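Local coordinates for protein galactose-1-phosphate uridylyltransferase (Pyrobaculum aerophilum str. IM2, PDB 6K9Z) that probably transfers uridylyl groups between UDP-glucose and galactose 1-phosphate, binds UDP, and carries zinc and iron ions, at residues 280-284 and 285-289; 125-129 and 130-134; 167-171 and 172-176; 224-227 and 228-232. The protein carries 1 engineered substitution. All blocks are in the same frame, centred on the assembly; numbering follows the deposited sequence.

Contact 1: 280-284 and 285-289; sequences KHAAG and AELGA
A283 and L287 close the first turn of helix 284-289. The L287 N–A283 O hydrogen bond measures 2.7 Å, with the donor approaching almost straight on to the carbonyl. Residues 280-283 arrive as an extended loop and bend into the helix at A283, the N-cap residue. Further on, 285-288 widens into a pi-type turn, and the bond from G288 N to G284 O is weak.

E286, three residues after the N-cap, bends back at chi2 (84°) and sets OE1 2.7 Å from A283 N. This nearly straight bond (165°) meets the carboxylate from above its plane; it is the N3-to-N-cap half of a capping box, the reciprocal bond being impossible with an alanine at the N-cap. Water 2 donates to the same OE1 at 2.7 Å, while water 1 donates to E286 OE2 and is only weakly bonded by K280 NZ. The lysine stops 4.0 Å short, measured from NZ to OE2. Beside them, A282 CB packs on L287 CD2 at 3.7 Å. G284 N is bound by N127 OD1 of the second subunit.

The helix N-terminus and the nearby ammonium group would probably both favour a negatively charged E286, fixed by backbone and water.

Contact 2: 125-129 and 130-134; sequences FRNKG and KEIGV
I132 and V134 both donate their backbone N-H to the carbonyl oxygen of G129, where strand 121-128 gives way to a single 3-10 turn. I132 N and V134 N each lie 3.2 Å from G129 O and approach from opposite faces of the carbonyl plane, 58° and 36° out of it. One oxygen thus ties down both the turn and the chain leaving it. The backbone angles at G129 would jam a CB against the preceding carbonyl.

The packed side is made by the aliphatic branches of I132 and V134 lying on the strand end. V134 CG2 lies 3.6 Å from N127 CB and also touches the N127 carbonyl. I132 holds CG1 in the crowded position between its backbone N and carbonyl carbon (chi1 67°), which lays CD1 along the strand end, 3.5 Å from K128 O, while the side chain also rests on I248 of the adjoining strand. Cutting I132 back to an alanine would probably open a gap between the turn, the end of the strand and I248, with the N127 and K128 backbone less closely packed.

The other side is open to solvent: K130 runs out extended, and E131, though exposed, is held by a hydrogen bond to Y273 OH.

With V134 N bonded to G129 O, G133 N to K130 O (3.1 Å), and positive phi at G133, the loop has the hydrogen-bond pattern of a Schellman motif. It leads from strand 121-128 of the half-barrel to strand 140-146, and V134 packs on the engineered F140, at the position where the uridylylated histidine is predicted.

Contact 3: 167-171 and 172-176; sequences HGSCL and HCRIV. With ZN (zinc ion), chain D.
C170 turns SG away from its own backbone N (chi1 168°), whereas C173 swings SG to the side of the backbone N (chi1 -87°), and the two sulfurs converge on one zinc ion. Each SG binds the zinc at 2.3 Å, and the cysteine side chains touch behind the metal, CB to CB at 3.9 Å. H211 and H264 complete the site through their ND1 atoms.

C170 is also the N-cap of helix 171-178. Its SG accepts a hydrogen bond from C173 N at 3.4 Å, and its carbonyl oxygen receives R174 N at 3.2 Å, in the carbonyl plane. This is a CxxC zinc site built on the first turn of a helix, with the N-H...S bond probably helping to stabilise the metal-bound thiolate.

H172 lies between the cysteines in sequence but does not ligate the zinc. Its CB lies 3.6 Å from C170 SG, which sits near the plane of the imidazole at its edge. Hydrogen bonds at both ring nitrogens, between ND1 and Y207 OH and between NE2 and S160 OG, probably fix the rotation of the ring, and F8 of the second subunit stacks on it.

Away from the metal, R174 carries CG past S169 OG at 3.6 Å; bends at chi2 and chi3 then turn an edge of the guanidinium toward that hydroxyl. W163 of helix 151-167 touches both residues. L171 meets I175 one turn on, CG to CD1 at 4.0 Å, with F8 and Y68 of the second subunit packed against L171 and I175 respectively.

Contact 4: 224-227 and 228-232; sequences ADLA and EALKI
L230 lies one helical turn beyond L226 on helix 220-240, and its side chain is pressed against that residue from CB onward. CB sits 3.5 Å from L226 O, the oxygen that takes the L230 N-H in a 2.9 Å bond to L230 N, close to straight at 171°. With chi1 at -74°, the chain leans back toward the preceding turn. CG thereby stays over the same oxygen and comes 3.9 Å from L226 CD1. At the tip, CD1 reaches L226 CG, also at 3.9 Å, so the two leucines interlock through their branch points. Shortening L230 to an alanine would probably leave L226 CD1 without its neighbour and open a gap between the helix and I206 of strand 202-208.

The polar side chains are met by partners outside the segments. D225 OD1 and E228 OE1 stand 4.6 Å apart, two carboxylates on adjacent turns, each given its own amide: N189 ND2 for D225 OD2 and N187 ND2 for E228 OE1. K231 leads away and, bending at its last torsion, bonds the carbonyls of S92 and L94 through NZ.

The helix thus packs L226 between W190 and L103 and L230 on I206, while asparagine amides probably offset some of the repulsion between D225 and E228, whose closeness might slightly favour protonation of one of them.

Overall arrangement
Contacts 1 and 2 fall in different family regions, C-terminal and N-terminal, their centres about 17 Å apart and their nearest atoms about 5 Å, without touching. They meet across the dimer instead, contact 1 of one subunit against contact 2 of the other. Both lie beside nucleotide: the side chains of K280 and N127 are each about 6 Å from a bound UDP, and contact 2 also adjoins the predicted active-site position. Contact 3, about 32 Å from contact 2 between centres, forms half of a zinc site, while the H172 side chain comes within about 6 Å of the iron. Contact 4, centred about 23 Å from contact 3, is helix packing inside one subunit, the L230 side chain about 14 Å from the iron.

Contact 1: 280-284 and 285-289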
ATOM      1  N   LYS A 280      11.632   2.951  -5.004  1.00 26.36           N
ATOM      2  CA  LYS A 280      10.254   2.715  -5.504  1.00 26.35           C
ATOM      3  C   LYS A 280       9.284   3.236  -4.442  1.00 25.13           C
ATOM      4  O   LYS A 280       9.506   2.947  -3.257  1.00 23.55           O
ATOM      5  CB  LYS A 280      10.018   1.225  -5.772  1.00 27.41           C
ATOM      6  CG  LYS A 280       8.574   0.834  -6.056  1.00 29.35           C
ATOM      7  CD  LYS A 280       8.129   1.171  -7.461  1.00 31.96           C
ATOM      8  CE  LYS A 280       6.817   0.525  -7.852  1.00 34.69           C
ATOM      9  NZ  LYS A 280       6.954  -0.302  -9.074  1.00 36.54           N
ATOM     10  N   HIS A 281       8.281   4.008  -4.861  1.00 24.29           N
ATOM     11  CA  HIS A 281       7.286   4.579  -3.917  1.00 24.59           C
ATOM     12  C   HIS A 281       5.902   3.997  -4.207  1.00 23.09           C
ATOM     13  O   HIS A 281       5.540   3.919  -5.386  1.00 26.20           O
ATOM     14  CB  HIS A 281       7.205   6.103  -4.073  1.00 27.11           C
ATOM     15  CG  HIS A 281       8.419   6.846  -3.628  1.00 28.97           C
ATOM     16  ND1 HIS A 281       9.444   7.162  -4.490  1.00 33.33           N
ATOM     17  CD2 HIS A 281       8.760   7.362  -2.430  1.00 30.22           C
ATOM     18  CE1 HIS A 281      10.373   7.829  -3.840  1.00 32.59           C
ATOM     19  NE2 HIS A 281       9.977   7.963  -2.574  1.00 32.73           N
ATOM     20  N   ALA A 282       5.181   3.565  -3.174  1.00 21.01           N
ATOM     21  CA  ALA A 282       3.800   3.100  -3.413  1.00 19.80           C
ATOM     22  C   ALA A 282       3.006   4.372  -3.733  1.00 19.91           C
ATOM     23  O   ALA A 282       3.023   5.291  -2.896  1.00 20.10           O
ATOM     24  CB  ALA A 282       3.265   2.419  -2.181  1.00 19.10           C
ATOM     25  N   ALA A 283       2.339   4.426  -4.888  1.00 19.31           N
ATOM     26  CA  ALA A 283       1.621   5.668  -5.262  1.00 18.95           C
ATOM     27  C   ALA A 283       0.198   5.384  -5.757  1.00 18.33           C
ATOM     28  O   ALA A 283      -0.502   4.573  -5.133  1.00 17.89           O
ATOM     29  CB  ALA A 283       2.426   6.466  -6.257  1.00 20.15           C
ATOM     30  N   GLY A 284      -0.202   6.028  -6.857  1.00 18.26           N
ATOM     31  CA  GLY A 284      -1.588   5.907  -7.344  1.00 18.38           C
ATOM     32  C   GLY A 284      -1.998   4.490  -7.705  1.00 18.13           C
ATOM     33  O   GLY A 284      -3.085   4.076  -7.273  1.00 18.04           O
ATOM     34  N   ALA A 285      -1.155   3.751  -8.427  1.00 17.86           N
ATOM     35  CA  ALA A 285      -1.533   2.361  -8.789  1.00 17.62           C
ATOM     36  C   ALA A 285      -1.644   1.505  -7.528  1.00 17.02           C
ATOM     37  O   ALA A 285      -2.687   0.784  -7.309  1.00 16.52           O
ATOM     38  CB  ALA A 285      -0.550   1.792  -9.795  1.00 18.11           C
ATOM     39  N   GLU A 286      -0.595   1.519  -6.689  1.00 16.84           N
ATOM     40  CA  GLU A 286      -0.473   0.639  -5.527  1.00 16.87           C
ATOM     41  C   GLU A 286      -1.508   1.056  -4.479  1.00 16.68           C
ATOM     42  O   GLU A 286      -2.298   0.168  -4.054  1.00 16.79           O
ATOM     43  CB  GLU A 286       0.957   0.663  -4.977  1.00 17.78           C
ATOM     44  CG  GLU A 286       2.014   0.252  -6.016  1.00 18.87           C
ATOM     45  CD  GLU A 286       2.510   1.335  -6.951  1.00 20.06           C
ATOM     46  OE1 GLU A 286       2.054   2.513  -6.830  1.00 21.83           O
ATOM     47  OE2 GLU A 286       3.338   1.026  -7.880  1.00 21.25           O
ATOM     48  N   LEU A 287      -1.484   2.309  -4.016  1.00 16.03           N
ATOM     49  CA  LEU A 287      -2.354   2.717  -2.872  1.00 15.97           C
ATOM     50  C   LEU A 287      -3.788   2.962  -3.361  1.00 16.19           C
ATOM     51  O   LEU A 287      -4.731   2.670  -2.594  1.00 17.02           O
ATOM     52  CB  LEU A 287      -1.741   3.966  -2.220  1.00 15.96           C
ATOM     53  CG  LEU A 287      -0.301   3.810  -1.714  1.00 15.97           C
ATOM     54  CD1 LEU A 287       0.138   5.068  -1.022  1.00 16.81           C
ATOM     55  CD2 LEU A 287      -0.146   2.626  -0.782  1.00 15.99           C
ATOM     56  N   GLY A 288      -3.941   3.512  -4.563  1.00 16.31           N
ATOM     57  CA  GLY A 288      -5.234   3.923  -5.139  1.00 17.10           C
ATOM     58  C   GLY A 288      -5.951   2.747  -5.776  1.00 17.23           C
ATOM     59  O   GLY A 288      -7.166   2.731  -5.758  1.00 17.70           O
ATOM     60  N   ALA A 289      -5.244   1.732  -6.251  1.00 17.12           N
ATOM     61  CA  ALA A 289      -5.919   0.681  -7.048  1.00 17.29           C
ATOM     62  C   ALA A 289      -5.571  -0.727  -6.577  1.00 17.22           C
ATOM     63  O   ALA A 289      -6.199  -1.680  -7.107  1.00 16.67           O
ATOM     64  CB  ALA A 289      -5.645   0.872  -8.517  1.00 18.10           C
TER
HETATM   65  O   HOH W   1       4.129  -1.488  -8.099  1.00 22.07           O
HETATM   66  O   HOH W   2       3.858   3.903  -8.274  1.00 34.50           O

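Contact 2: 125-129 and 130-134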
ATOM      1  N   PHE A 125       6.767  -6.728  12.519  1.00 13.86           N
ATOM      2  CA  PHE A 125       7.222  -6.095  11.265  1.00 13.95           C
ATOM      3  C   PHE A 125       8.468  -5.274  11.532  1.00 14.36           C
ATOM      4  O   PHE A 125       8.776  -4.984  12.681  1.00 14.31           O
ATOM      5  CB  PHE A 125       6.126  -5.281  10.577  1.00 14.32           C
ATOM      6  CG  PHE A 125       5.642  -4.086  11.329  1.00 14.80           C
ATOM      7  CD1 PHE A 125       4.694  -4.228  12.329  1.00 15.54           C
ATOM      8  CD2 PHE A 125       6.158  -2.826  11.058  1.00 15.12           C
ATOM      9  CE1 PHE A 125       4.212  -3.115  12.998  1.00 15.67           C
ATOM     10  CE2 PHE A 125       5.712  -1.720  11.752  1.00 16.13           C
ATOM     11  CZ  PHE A 125       4.745  -1.854  12.731  1.00 16.19           C
ATOM     12  N   ARG A 126       9.178  -4.960  10.441  1.00 14.85           N
ATOM     13  CA  ARG A 126      10.411  -4.192  10.554  1.00 16.11           C
ATOM     14  C   ARG A 126      10.443  -3.250   9.367  1.00 16.23           C
ATOM     15  O   ARG A 126      10.315  -3.718   8.250  1.00 15.38           O
ATOM     16  CB  ARG A 126      11.615  -5.121  10.620  1.00 17.01           C
ATOM     17  CG  ARG A 126      12.932  -4.423  10.978  1.00 18.77           C
ATOM     18  CD  ARG A 126      14.112  -5.431  11.015  1.00 18.83           C
ATOM     19  NE  ARG A 126      15.198  -4.938  11.833  1.00 19.71           N
ATOM     20  CZ  ARG A 126      16.141  -4.065  11.432  1.00 21.49           C
ATOM     21  NH1 ARG A 126      16.153  -3.601  10.182  1.00 21.64           N
ATOM     22  NH2 ARG A 126      17.021  -3.583  12.304  1.00 21.12           N
ATOM     23  N   ASN A 127      10.677  -1.969   9.636  1.00 16.36           N
ATOM     24  CA  ASN A 127      10.940  -0.977   8.567  1.00 17.44           C
ATOM     25  C   ASN A 127      12.416  -0.600   8.641  1.00 17.66           C
ATOM     26  O   ASN A 127      12.896  -0.337   9.745  1.00 17.14           O
ATOM     27  CB  ASN A 127      10.077   0.273   8.724  1.00 18.53           C
ATOM     28  CG  ASN A 127       8.609  -0.066   8.628  1.00 19.17           C
ATOM     29  OD1 ASN A 127       8.216  -0.768   7.694  1.00 19.12           O
ATOM     30  ND2 ASN A 127       7.810   0.464   9.558  1.00 19.39           N
ATOM     31  N   LYS A 128      13.103  -0.519   7.480  1.00 18.33           N
ATOM     32  CA  LYS A 128      14.553  -0.228   7.508  1.00 18.55           C
ATOM     33  C   LYS A 128      14.856   0.794   6.425  1.00 19.02           C
ATOM     34  O   LYS A 128      14.496   0.558   5.269  1.00 18.03           O
ATOM     35  CB  LYS A 128      15.343  -1.526   7.285  1.00 19.51           C
ATOM     36  CG  LYS A 128      16.838  -1.375   7.483  1.00 21.75           C
ATOM     37  CD  LYS A 128      17.617  -0.889   6.269  1.00 24.05           C
ATOM     38  CE  LYS A 128      19.114  -0.928   6.512  1.00 26.37           C
ATOM     39  NZ  LYS A 128      19.867  -0.825   5.238  1.00 29.73           N
ATOM     40  N   GLY A 129      15.443   1.914   6.810  1.00 20.15           N
ATOM     41  CA  GLY A 129      15.931   2.900   5.844  1.00 22.30           C
ATOM     42  C   GLY A 129      15.313   4.272   6.055  1.00 23.99           C
ATOM     43  O   GLY A 129      14.082   4.410   6.134  1.00 23.83           O
ATOM     44  N   LYS A 130      16.151   5.293   6.080  1.00 26.55           N
ATOM     45  CA  LYS A 130      15.657   6.690   6.164  1.00 28.51           C
ATOM     46  C   LYS A 130      14.692   6.956   4.978  1.00 28.85           C
ATOM     47  O   LYS A 130      13.711   7.738   5.147  1.00 28.83           O
ATOM     48  CB  LYS A 130      16.855   7.645   6.165  1.00 33.11           C
ATOM     49  CG  LYS A 130      17.677   7.564   7.443  1.00 36.17           C
ATOM     50  CD  LYS A 130      18.957   8.402   7.469  1.00 40.86           C
ATOM     51  CE  LYS A 130      19.851   8.055   8.657  1.00 43.10           C
ATOM     52  NZ  LYS A 130      20.872   9.106   8.898  1.00 46.90           N
ATOM     53  N   GLU A 131      14.958   6.349   3.820  1.00 28.17           N
ATOM     54  CA  GLU A 131      14.189   6.657   2.576  1.00 29.93           C
ATOM     55  C   GLU A 131      12.727   6.207   2.683  1.00 28.02           C
ATOM     56  O   GLU A 131      11.960   6.728   1.864  1.00 28.64           O
ATOM     57  CB  GLU A 131      14.852   6.043   1.341  1.00 31.57           C
ATOM     58  CG  GLU A 131      16.050   6.812   0.896  1.00 34.12           C
ATOM     59  CD  GLU A 131      16.860   6.106  -0.169  1.00 35.52           C
ATOM     60  OE1 GLU A 131      17.491   5.141   0.188  1.00 34.87           O
ATOM     61  OE2 GLU A 131      16.825   6.547  -1.352  1.00 37.56           O
ATOM     62  N   ILE A 132      12.364   5.340   3.645  1.00 25.55           N
ATOM     63  CA  ILE A 132      10.968   4.852   3.895  1.00 25.05           C
ATOM     64  C   ILE A 132      10.478   5.282   5.287  1.00 24.82           C
ATOM     65  O   ILE A 132       9.498   4.730   5.761  1.00 23.65           O
ATOM     66  CB  ILE A 132      10.816   3.353   3.604  1.00 24.48           C
ATOM     67  CG1 ILE A 132      11.616   2.493   4.584  1.00 24.13           C
ATOM     68  CG2 ILE A 132      11.138   3.102   2.118  1.00 24.67           C
ATOM     69  CD1 ILE A 132      11.053   1.120   4.773  1.00 24.01           C
ATOM     70  N   GLY A 133      11.102   6.315   5.844  1.00 27.20           N
ATOM     71  CA  GLY A 133      10.553   7.106   6.965  1.00 28.72           C
ATOM     72  C   GLY A 133      11.146   6.701   8.299  1.00 28.49           C
ATOM     73  O   GLY A 133      10.680   7.202   9.307  1.00 28.32           O
ATOM     74  N   VAL A 134      12.169   5.839   8.320  1.00 26.73           N
ATOM     75  CA  VAL A 134      12.807   5.447   9.604  1.00 26.88           C
ATOM     76  C   VAL A 134      13.892   6.467   9.958  1.00 29.76           C
ATOM     77  O   VAL A 134      15.043   6.315   9.459  1.00 32.70           O
ATOM     78  CB  VAL A 134      13.375   4.025   9.586  1.00 25.51           C
ATOM     79  CG1 VAL A 134      13.789   3.619  11.001  1.00 25.08           C
ATOM     80  CG2 VAL A 134      12.353   3.075   9.000  1.00 24.40           C
TER

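Contact 3: 167-171 and 172-176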
ATOM      1  N   HIS A 167      -9.289 -28.038  -2.548  1.00 43.36           N
ATOM      2  CA  HIS A 167      -8.239 -28.946  -3.093  1.00 44.99           C
ATOM      3  C   HIS A 167      -7.709 -29.997  -2.099  1.00 45.16           C
ATOM      4  O   HIS A 167      -7.059 -30.941  -2.575  1.00 48.33           O
ATOM      5  CB  HIS A 167      -7.149 -28.130  -3.803  1.00 43.20           C
ATOM      6  CG  HIS A 167      -7.643 -27.346  -4.976  1.00 45.14           C
ATOM      7  ND1 HIS A 167      -7.880 -25.987  -4.913  1.00 44.29           N
ATOM      8  CD2 HIS A 167      -7.935 -27.719  -6.240  1.00 48.49           C
ATOM      9  CE1 HIS A 167      -8.300 -25.557  -6.088  1.00 45.18           C
ATOM     10  NE2 HIS A 167      -8.342 -26.602  -6.919  1.00 49.28           N
ATOM     11  N   GLY A 168      -7.948 -29.843  -0.790  1.00 43.74           N
ATOM     12  CA  GLY A 168      -7.552 -30.855   0.219  1.00 44.79           C
ATOM     13  C   GLY A 168      -6.113 -30.811   0.728  1.00 43.51           C
ATOM     14  O   GLY A 168      -5.744 -31.731   1.473  1.00 47.15           O
ATOM     15  N   SER A 169      -5.330 -29.793   0.371  1.00 40.25           N
ATOM     16  CA  SER A 169      -3.910 -29.652   0.814  1.00 38.64           C
ATOM     17  C   SER A 169      -3.593 -28.172   1.080  1.00 33.96           C
ATOM     18  O   SER A 169      -4.372 -27.300   0.665  1.00 35.51           O
ATOM     19  CB  SER A 169      -2.958 -30.255  -0.213  1.00 41.05           C
ATOM     20  OG  SER A 169      -2.695 -29.330  -1.256  1.00 40.83           O
ATOM     21  N   CYS A 170      -2.497 -27.896   1.836  1.00 29.69           N
ATOM     22  CA  CYS A 170      -2.080 -26.494   2.072  1.00 26.40           C
ATOM     23  C   CYS A 170      -1.395 -25.937   0.798  1.00 26.61           C
ATOM     24  O   CYS A 170      -0.365 -26.488   0.342  1.00 28.91           O
ATOM     25  CB  CYS A 170      -1.117 -26.426   3.259  1.00 24.31           C
ATOM     26  SG  CYS A 170      -0.278 -24.832   3.446  1.00 20.86           S
ATOM     27  N   LEU A 171      -1.980 -24.835   0.244  1.00 25.09           N
ATOM     28  CA  LEU A 171      -1.439 -24.198  -0.998  1.00 24.37           C
ATOM     29  C   LEU A 171      -0.001 -23.727  -0.762  1.00 21.89           C
ATOM     30  O   LEU A 171       0.839 -23.916  -1.646  1.00 22.27           O
ATOM     31  CB  LEU A 171      -2.278 -22.999  -1.439  1.00 24.66           C
ATOM     32  CG  LEU A 171      -1.788 -22.325  -2.725  1.00 25.18           C
ATOM     33  CD1 LEU A 171      -1.552 -23.316  -3.858  1.00 27.62           C
ATOM     34  CD2 LEU A 171      -2.781 -21.263  -3.135  1.00 25.70           C
ATOM     35  N   HIS A 172       0.279 -23.193   0.430  1.00 20.04           N
ATOM     36  CA  HIS A 172       1.647 -22.705   0.749  1.00 18.53           C
ATOM     37  C   HIS A 172       2.630 -23.878   0.682  1.00 19.74           C
ATOM     38  O   HIS A 172       3.734 -23.703   0.156  1.00 19.13           O
ATOM     39  CB  HIS A 172       1.680 -22.064   2.141  1.00 17.94           C
ATOM     40  CG  HIS A 172       0.755 -20.908   2.304  1.00 17.89           C
ATOM     41  ND1 HIS A 172       1.161 -19.609   2.094  1.00 17.12           N
ATOM     42  CD2 HIS A 172      -0.541 -20.847   2.672  1.00 18.75           C
ATOM     43  CE1 HIS A 172       0.152 -18.798   2.317  1.00 17.75           C
ATOM     44  NE2 HIS A 172      -0.900 -19.530   2.678  1.00 18.30           N
ATOM     45  N   CYS A 173       2.222 -25.035   1.200  1.00 20.81           N
ATOM     46  CA  CYS A 173       3.096 -26.240   1.192  1.00 22.46           C
ATOM     47  C   CYS A 173       3.446 -26.551  -0.295  1.00 24.62           C
ATOM     48  O   CYS A 173       4.635 -26.915  -0.634  1.00 26.13           O
ATOM     49  CB  CYS A 173       2.401 -27.423   1.869  1.00 23.53           C
ATOM     50  SG  CYS A 173       2.649 -27.461   3.681  1.00 21.63           S
ATOM     51  N   ARG A 174       2.432 -26.489  -1.146  1.00 26.75           N
ATOM     52  CA  ARG A 174       2.575 -26.841  -2.601  1.00 30.01           C
ATOM     53  C   ARG A 174       3.557 -25.851  -3.244  1.00 27.82           C
ATOM     54  O   ARG A 174       4.426 -26.263  -3.987  1.00 28.42           O
ATOM     55  CB  ARG A 174       1.194 -26.845  -3.244  1.00 33.63           C
ATOM     56  CG  ARG A 174       0.236 -27.858  -2.624  1.00 38.76           C
ATOM     57  CD  ARG A 174       0.525 -29.287  -3.068  1.00 45.38           C
ATOM     58  NE  ARG A 174       0.851 -29.349  -4.496  1.00 52.13           N
ATOM     59  CZ  ARG A 174       0.029 -29.051  -5.525  1.00 56.48           C
ATOM     60  NH1 ARG A 174      -1.208 -28.632  -5.306  1.00 57.98           N
ATOM     61  NH2 ARG A 174       0.468 -29.164  -6.778  1.00 57.60           N
ATOM     62  N   ILE A 175       3.404 -24.569  -2.962  1.00 26.02           N
ATOM     63  CA  ILE A 175       4.298 -23.517  -3.523  1.00 24.60           C
ATOM     64  C   ILE A 175       5.746 -23.734  -3.042  1.00 24.10           C
ATOM     65  O   ILE A 175       6.696 -23.784  -3.874  1.00 24.69           O
ATOM     66  CB  ILE A 175       3.737 -22.125  -3.209  1.00 23.35           C
ATOM     67  CG1 ILE A 175       2.474 -21.837  -4.010  1.00 24.54           C
ATOM     68  CG2 ILE A 175       4.822 -21.086  -3.465  1.00 22.66           C
ATOM     69  CD1 ILE A 175       1.730 -20.573  -3.612  1.00 23.85           C
ATOM     70  N   VAL A 176       5.917 -23.987  -1.732  1.00 22.90           N
ATOM     71  CA  VAL A 176       7.276 -24.134  -1.151  1.00 23.25           C
ATOM     72  C   VAL A 176       7.950 -25.345  -1.806  1.00 25.66           C
ATOM     73  O   VAL A 176       9.126 -25.228  -2.138  1.00 25.47           O
ATOM     74  CB  VAL A 176       7.188 -24.269   0.382  1.00 23.30           C
ATOM     75  CG1 VAL A 176       8.517 -24.676   0.988  1.00 24.77           C
ATOM     76  CG2 VAL A 176       6.656 -22.992   1.021  1.00 21.63           C
TER
HETATM   77 ZN    ZN D 402       1.623 -25.585   4.571  1.00 18.40          ZN

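Contact 4: 224-227 and 228-232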
ATOM      1  N   ALA A 224      17.011 -21.252  14.956  1.00 17.72           N
ATOM      2  CA  ALA A 224      18.419 -21.061  14.560  1.00 17.58           C
ATOM      3  C   ALA A 224      18.496 -20.983  13.033  1.00 17.19           C
ATOM      4  O   ALA A 224      19.137 -20.060  12.510  1.00 17.19           O
ATOM      5  CB  ALA A 224      19.282 -22.172  15.108  1.00 19.13           C
ATOM      6  N   ASP A 225      17.783 -21.846  12.322  1.00 17.49           N
ATOM      7  CA  ASP A 225      17.854 -21.871  10.837  1.00 17.42           C
ATOM      8  C   ASP A 225      17.141 -20.620  10.286  1.00 16.64           C
ATOM      9  O   ASP A 225      17.539 -20.133   9.213  1.00 16.65           O
ATOM     10  CB  ASP A 225      17.323 -23.204  10.318  1.00 18.04           C
ATOM     11  CG  ASP A 225      18.315 -24.356  10.372  1.00 19.89           C
ATOM     12  OD1 ASP A 225      19.525 -24.082  10.622  1.00 20.97           O
ATOM     13  OD2 ASP A 225      17.853 -25.496  10.287  1.00 21.18           O
ATOM     14  N   LEU A 226      16.083 -20.162  10.951  1.00 16.16           N
ATOM     15  CA  LEU A 226      15.395 -18.883  10.612  1.00 15.61           C
ATOM     16  C   LEU A 226      16.380 -17.721  10.726  1.00 15.49           C
ATOM     17  O   LEU A 226      16.432 -16.887   9.772  1.00 15.14           O
ATOM     18  CB  LEU A 226      14.175 -18.647  11.508  1.00 15.47           C
ATOM     19  CG  LEU A 226      13.443 -17.334  11.246  1.00 14.74           C
ATOM     20  CD1 LEU A 226      13.106 -17.211   9.736  1.00 14.11           C
ATOM     21  CD2 LEU A 226      12.206 -17.236  12.121  1.00 14.98           C
ATOM     22  N   ALA A 227      17.092 -17.609  11.850  1.00 15.30           N
ATOM     23  CA  ALA A 227      18.080 -16.532  12.019  1.00 15.80           C
ATOM     24  C   ALA A 227      19.035 -16.541  10.815  1.00 16.22           C
ATOM     25  O   ALA A 227      19.340 -15.473  10.260  1.00 16.70           O
ATOM     26  CB  ALA A 227      18.805 -16.668  13.305  1.00 16.39           C
ATOM     27  N   GLU A 228      19.474 -17.717  10.365  1.00 16.38           N
ATOM     28  CA  GLU A 228      20.426 -17.819   9.230  1.00 16.72           C
ATOM     29  C   GLU A 228      19.744 -17.327   7.941  1.00 16.50           C
ATOM     30  O   GLU A 228      20.348 -16.501   7.174  1.00 16.22           O
ATOM     31  CB  GLU A 228      20.959 -19.232   9.108  1.00 17.33           C
ATOM     32  CG  GLU A 228      21.875 -19.405   7.908  1.00 17.99           C
ATOM     33  CD  GLU A 228      22.507 -20.771   7.870  1.00 19.02           C
ATOM     34  OE1 GLU A 228      21.837 -21.727   7.467  1.00 19.43           O
ATOM     35  OE2 GLU A 228      23.638 -20.902   8.360  1.00 20.33           O
ATOM     36  N   ALA A 229      18.518 -17.780   7.688  1.00 16.42           N
ATOM     37  CA  ALA A 229      17.824 -17.419   6.447  1.00 16.39           C
ATOM     38  C   ALA A 229      17.607 -15.900   6.414  1.00 16.30           C
ATOM     39  O   ALA A 229      17.784 -15.285   5.348  1.00 16.19           O
ATOM     40  CB  ALA A 229      16.528 -18.175   6.298  1.00 16.11           C
ATOM     41  N   LEU A 230      17.219 -15.303   7.531  1.00 16.45           N
ATOM     42  CA  LEU A 230      17.036 -13.838   7.617  1.00 16.47           C
ATOM     43  C   LEU A 230      18.383 -13.139   7.409  1.00 16.35           C
ATOM     44  O   LEU A 230      18.462 -12.216   6.586  1.00 16.82           O
ATOM     45  CB  LEU A 230      16.443 -13.474   8.977  1.00 17.12           C
ATOM     46  CG  LEU A 230      14.961 -13.813   9.133  1.00 17.68           C
ATOM     47  CD1 LEU A 230      14.485 -13.598  10.572  1.00 18.44           C
ATOM     48  CD2 LEU A 230      14.159 -12.969   8.164  1.00 18.63           C
ATOM     49  N   LYS A 231      19.420 -13.562   8.095  1.00 16.69           N
ATOM     50  CA  LYS A 231      20.727 -12.906   7.976  1.00 17.32           C
ATOM     51  C   LYS A 231      21.181 -12.958   6.525  1.00 17.88           C
ATOM     52  O   LYS A 231      21.658 -11.926   6.001  1.00 18.31           O
ATOM     53  CB  LYS A 231      21.731 -13.569   8.919  1.00 17.66           C
ATOM     54  CG  LYS A 231      23.107 -12.953   8.897  1.00 18.62           C
ATOM     55  CD  LYS A 231      24.045 -13.502   9.988  1.00 19.86           C
ATOM     56  CE  LYS A 231      25.472 -13.022   9.847  1.00 21.05           C
ATOM     57  NZ  LYS A 231      25.583 -11.586  10.126  1.00 21.47           N
ATOM     58  N   ILE A 232      21.172 -14.149   5.924  1.00 18.15           N
ATOM     59  CA  ILE A 232      21.777 -14.319   4.576  1.00 18.72           C
ATOM     60  C   ILE A 232      20.920 -13.570   3.540  1.00 18.50           C
ATOM     61  O   ILE A 232      21.519 -12.959   2.638  1.00 19.55           O
ATOM     62  CB  ILE A 232      21.982 -15.811   4.286  1.00 19.30           C
ATOM     63  CG1 ILE A 232      23.121 -16.300   5.197  1.00 20.38           C
ATOM     64  CG2 ILE A 232      22.300 -16.028   2.818  1.00 19.56           C
ATOM     65  CD1 ILE A 232      23.358 -17.786   5.180  1.00 21.99           C
TER